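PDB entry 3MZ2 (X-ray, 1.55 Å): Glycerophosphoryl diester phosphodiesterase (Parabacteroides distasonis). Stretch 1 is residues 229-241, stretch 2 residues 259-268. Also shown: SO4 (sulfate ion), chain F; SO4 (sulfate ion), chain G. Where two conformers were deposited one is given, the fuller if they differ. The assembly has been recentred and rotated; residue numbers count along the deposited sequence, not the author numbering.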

# COMPACT_ATOMS: atom_id res chain seq x y z
N VAL A 229 -16.86 -5.17 -19.92
CA VAL A 229 -15.90 -5.45 -18.85
C VAL A 229 -16.34 -6.64 -17.98
O VAL A 229 -17.45 -6.64 -17.47
CB VAL A 229 -15.69 -4.20 -17.99
CG1 VAL A 229 -14.80 -4.43 -16.73
CG2 VAL A 229 -15.05 -3.10 -18.87
N MSE A 230 -15.47 -7.63 -17.83
CA MSE A 230 -15.70 -8.74 -16.90
C MSE A 230 -15.40 -8.33 -15.48
O MSE A 230 -14.47 -7.55 -15.26
CB MSE A 230 -14.82 -9.93 -17.25
CG MSE A 230 -15.32 -10.54 -18.51
SE MSE A 230 -14.35 -12.01 -19.28
CE MSE A 230 -15.02 -13.47 -18.18
N CYS A 231 -16.16 -8.90 -14.55
CA CYS A 231 -16.15 -8.51 -13.14
C CYS A 231 -15.78 -9.67 -12.20
O CYS A 231 -16.27 -10.81 -12.34
CB CYS A 231 -17.53 -7.89 -12.77
SG CYS A 231 -17.94 -6.43 -13.72
N MSE A 232 -14.93 -9.33 -11.26
CA MSE A 232 -14.33 -10.30 -10.36
C MSE A 232 -14.70 -9.99 -8.93
O MSE A 232 -14.52 -8.86 -8.47
CB MSE A 232 -12.83 -10.26 -10.48
CG MSE A 232 -12.13 -11.41 -9.76
SE MSE A 232 -10.24 -11.33 -10.10
CE MSE A 232 -9.66 -10.26 -8.58
N ILE A 233 -15.16 -11.01 -8.23
CA ILE A 233 -15.26 -11.01 -6.76
C ILE A 233 -14.09 -11.76 -6.15
O ILE A 233 -13.72 -12.82 -6.61
CB ILE A 233 -16.59 -11.71 -6.30
CG1 ILE A 233 -17.81 -10.84 -6.66
CG2 ILE A 233 -16.55 -12.10 -4.85
CD1 ILE A 233 -17.98 -9.60 -5.75
N SER A 234 -13.52 -11.20 -5.07
CA SER A 234 -12.49 -11.90 -4.33
C SER A 234 -13.15 -12.48 -3.10
O SER A 234 -13.71 -11.74 -2.28
CB SER A 234 -11.39 -10.99 -3.86
OG SER A 234 -10.47 -11.76 -3.07
N THR A 235 -13.08 -13.80 -2.99
CA THR A 235 -13.61 -14.53 -1.85
C THR A 235 -12.57 -14.69 -0.72
O THR A 235 -12.87 -15.27 0.33
CB THR A 235 -14.16 -15.90 -2.27
OG1 THR A 235 -13.16 -16.65 -2.95
CG2 THR A 235 -15.41 -15.72 -3.18
N ALA A 236 -11.36 -14.17 -0.93
CA ALA A 236 -10.30 -14.39 0.06
C ALA A 236 -10.70 -13.89 1.45
O ALA A 236 -10.52 -14.60 2.42
CB ALA A 236 -8.93 -13.77 -0.43
N PRO A 237 -11.27 -12.70 1.55
CA PRO A 237 -11.65 -12.24 2.92
C PRO A 237 -13.01 -12.71 3.37
O PRO A 237 -13.42 -12.55 4.56
CB PRO A 237 -11.63 -10.70 2.78
CG PRO A 237 -11.72 -10.40 1.39
CD PRO A 237 -11.41 -11.64 0.55
N SER A 238 -13.75 -13.27 2.43
CA SER A 238 -15.18 -13.51 2.65
C SER A 238 -15.48 -15.01 2.56
O SER A 238 -15.24 -15.74 3.54
CB SER A 238 -16.00 -12.67 1.67
OG SER A 238 -15.52 -12.85 0.31
N ASP A 239 -15.97 -15.50 1.44
CA ASP A 239 -16.45 -16.88 1.38
C ASP A 239 -15.38 -17.93 1.58
O ASP A 239 -15.71 -19.04 2.00
CB ASP A 239 -17.27 -17.12 0.11
CG ASP A 239 -18.31 -16.04 -0.11
OD1 ASP A 239 -19.35 -16.12 0.56
OD2 ASP A 239 -18.04 -15.05 -0.83
N ASP A 240 -14.11 -17.64 1.30
CA ASP A 240 -13.04 -18.60 1.57
C ASP A 240 -12.94 -18.98 3.03
O ASP A 240 -12.36 -19.99 3.38
CB ASP A 240 -11.66 -18.08 1.14
CG ASP A 240 -11.48 -18.00 -0.36
OD1 ASP A 240 -12.31 -18.54 -1.11
OD2 ASP A 240 -10.43 -17.50 -0.80
N LYS A 241 -13.50 -18.14 3.91
CA LYS A 241 -13.36 -18.27 5.35
C LYS A 241 -14.51 -19.07 5.97
O LYS A 241 -14.53 -19.30 7.19
CB LYS A 241 -13.35 -16.87 5.99
CG LYS A 241 -12.29 -15.93 5.47
CD LYS A 241 -10.89 -16.60 5.47
CE LYS A 241 -9.76 -15.64 5.87
NZ LYS A 241 -8.39 -16.03 5.42
N GLY A 259 -24.17 -13.52 -11.56
CA GLY A 259 -23.72 -12.90 -12.84
C GLY A 259 -22.26 -12.49 -12.86
O GLY A 259 -21.76 -11.91 -13.85
N VAL A 260 -21.57 -12.77 -11.76
CA VAL A 260 -20.13 -12.47 -11.63
C VAL A 260 -19.33 -13.42 -12.54
O VAL A 260 -19.69 -14.61 -12.75
CB VAL A 260 -19.69 -12.60 -10.18
CG1 VAL A 260 -18.16 -12.56 -10.06
CG2 VAL A 260 -20.33 -11.48 -9.30
N ASP A 261 -18.28 -12.87 -13.14
CA ASP A 261 -17.53 -13.53 -14.24
C ASP A 261 -16.32 -14.28 -13.74
O ASP A 261 -15.93 -15.33 -14.34
CB ASP A 261 -17.14 -12.49 -15.30
CG ASP A 261 -18.34 -11.66 -15.75
OD1 ASP A 261 -19.32 -12.29 -16.23
OD2 ASP A 261 -18.35 -10.44 -15.48
N ILE A 262 -15.68 -13.74 -12.70
CA ILE A 262 -14.41 -14.25 -12.24
C ILE A 262 -14.46 -14.34 -10.71
O ILE A 262 -14.94 -13.43 -10.06
CB ILE A 262 -13.21 -13.33 -12.68
CG1 ILE A 262 -13.30 -12.94 -14.19
CG2 ILE A 262 -11.89 -14.00 -12.34
CD1 ILE A 262 -12.30 -11.89 -14.66
N ILE A 263 -14.01 -15.47 -10.16
CA ILE A 263 -13.78 -15.59 -8.71
C ILE A 263 -12.29 -15.64 -8.43
O ILE A 263 -11.57 -16.52 -8.99
CB ILE A 263 -14.44 -16.84 -8.14
CG1 ILE A 263 -15.95 -16.65 -8.18
CG2 ILE A 263 -13.99 -17.06 -6.69
CD1 ILE A 263 -16.75 -17.95 -7.91
N GLU A 264 -11.79 -14.69 -7.65
CA GLU A 264 -10.44 -14.75 -7.09
C GLU A 264 -10.49 -15.35 -5.69
O GLU A 264 -11.24 -14.87 -4.83
CB GLU A 264 -9.78 -13.38 -7.01
CG GLU A 264 -8.37 -13.40 -6.43
CD GLU A 264 -7.89 -12.02 -6.05
OE1 GLU A 264 -8.42 -11.41 -5.09
OE2 GLU A 264 -7.00 -11.54 -6.72
N SER A 265 -9.68 -16.38 -5.46
CA SER A 265 -9.79 -17.19 -4.25
C SER A 265 -8.47 -17.73 -3.80
O SER A 265 -7.58 -18.05 -4.65
CB SER A 265 -10.79 -18.34 -4.53
OG SER A 265 -10.94 -19.25 -3.46
N ASP A 266 -8.32 -17.91 -2.48
CA ASP A 266 -7.19 -18.63 -1.91
C ASP A 266 -7.36 -20.14 -2.16
O ASP A 266 -6.42 -20.87 -1.96
CB ASP A 266 -7.04 -18.38 -0.40
CG ASP A 266 -6.49 -17.01 -0.07
OD1 ASP A 266 -5.69 -16.50 -0.86
OD2 ASP A 266 -6.88 -16.44 0.98
N ARG A 267 -8.57 -20.56 -2.57
CA ARG A 267 -8.93 -21.94 -2.76
C ARG A 267 -9.41 -22.23 -4.18
O ARG A 267 -10.49 -22.75 -4.37
CB ARG A 267 -10.04 -22.32 -1.78
CG ARG A 267 -9.74 -22.06 -0.31
CD ARG A 267 -10.97 -22.41 0.53
NE ARG A 267 -10.79 -22.13 1.95
CZ ARG A 267 -10.22 -22.95 2.83
NH1 ARG A 267 -9.77 -24.14 2.45
NH2 ARG A 267 -10.11 -22.60 4.11
N PRO A 268 -8.58 -21.88 -5.19
CA PRO A 268 -9.05 -22.00 -6.59
C PRO A 268 -9.50 -23.40 -7.04
O PRO A 268 -10.34 -23.53 -7.93
CB PRO A 268 -7.83 -21.54 -7.39
CG PRO A 268 -6.65 -21.79 -6.46
CD PRO A 268 -7.17 -21.46 -5.11
S SO4 F . -9.20 -19.91 6.59
O1 SO4 F . -8.60 -21.19 6.98
O2 SO4 F . -10.21 -20.13 5.56
O3 SO4 F . -9.81 -19.28 7.76
O4 SO4 F . -8.15 -19.02 6.09
S SO4 G . -4.48 -14.51 5.47
O1 SO4 G . -4.23 -15.71 6.27
O2 SO4 G . -4.48 -14.86 4.06
O3 SO4 G . -5.78 -13.95 5.85
O4 SO4 G . -3.44 -13.48 5.64
O HOH W 1 -8.75 -16.70 2.86

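Residues 231-234 and 262-265 form neighbouring parallel strands, and the contact continues past their C-terminal ends through the side chain of Asp240. Before the strand begins, Met230, a selenomethionine, touches Asp261, with its CE 3.7 Å from Asp261 CB, while its CB packs against Ile262 CD1 at 4.1 Å.

Cys231 opens the strand pairing. Its N donates to Asp261 OD2 (2.8 Å), so a side-chain carboxylate serves as acceptor here in place of a backbone carbonyl. Its O receives two hydrogen bonds, from Asp261 N and from Ile262 N, each at 3.0 Å. Met232 pairs with Ile262, their CA atoms 4.4 Å apart, and both side chains lie on the same face of the sheet, where Met232 CG meets Ile262 CB at 3.7 Å. The CA of Met232 also approaches Ile262 O at 3.2 Å in a CA-H...O contact.

Ile233 carries the regular parallel pattern, bonding to the residues before and after its partner Ile263: Ile233 N donates to Ile262 O (3.0 Å), and Ile233 O accepts from Glu264 N (2.9 Å). Its side chain turns to the other face and packs through CG1 on Val260 CG2 at 3.7 Å. Ser234 returns to the face of Met232, where its OG donates to Glu264 OE1 (2.9 Å), adding a side-chain link to the pairing of these two residues.

Thr235 N donates to Glu264 O (2.8 Å), extending the backbone ladder just beyond the strand. The chain then turns: Thr235 O accepts from both Ser238 N (3.0 Å) and Asp240 N (2.8 Å), and Thr235 OG1 donates to Asp240 OD1 (2.8 Å). Within this turn Ala236 still touches the second stretch, its CB 3.6 Å from Asp266 OD2, whereas Pro237, Ser238 and Asp239 make no contact with it.

Asp240 points back toward stretch 2 and uses both carboxylate oxygens. Asp240 OD1 accepts from Ser265 OG (2.8 Å) and Asp240 OD2 from Asp266 N (2.7 Å), while Asp240 O accepts from Arg267 NE (3.0 Å). Three successive residues are thus held by one. Ser265 OG in turn accepts from Arg267 N (2.9 Å), linking the Asp240 carboxylate to the backbone at the N-cap of the following helix.

Lys241 points away at CB, but its end comes nearer, and a water accepts from its NZ (2.7 Å) while lying 2.7 Å from Asp266 OD2. A sulfate, probably from the crystallisation liquor, joins the basic side chains, accepting from Lys241 NZ at O4 (3.1 Å) and from Arg267 NH2 at O2 (2.9 Å).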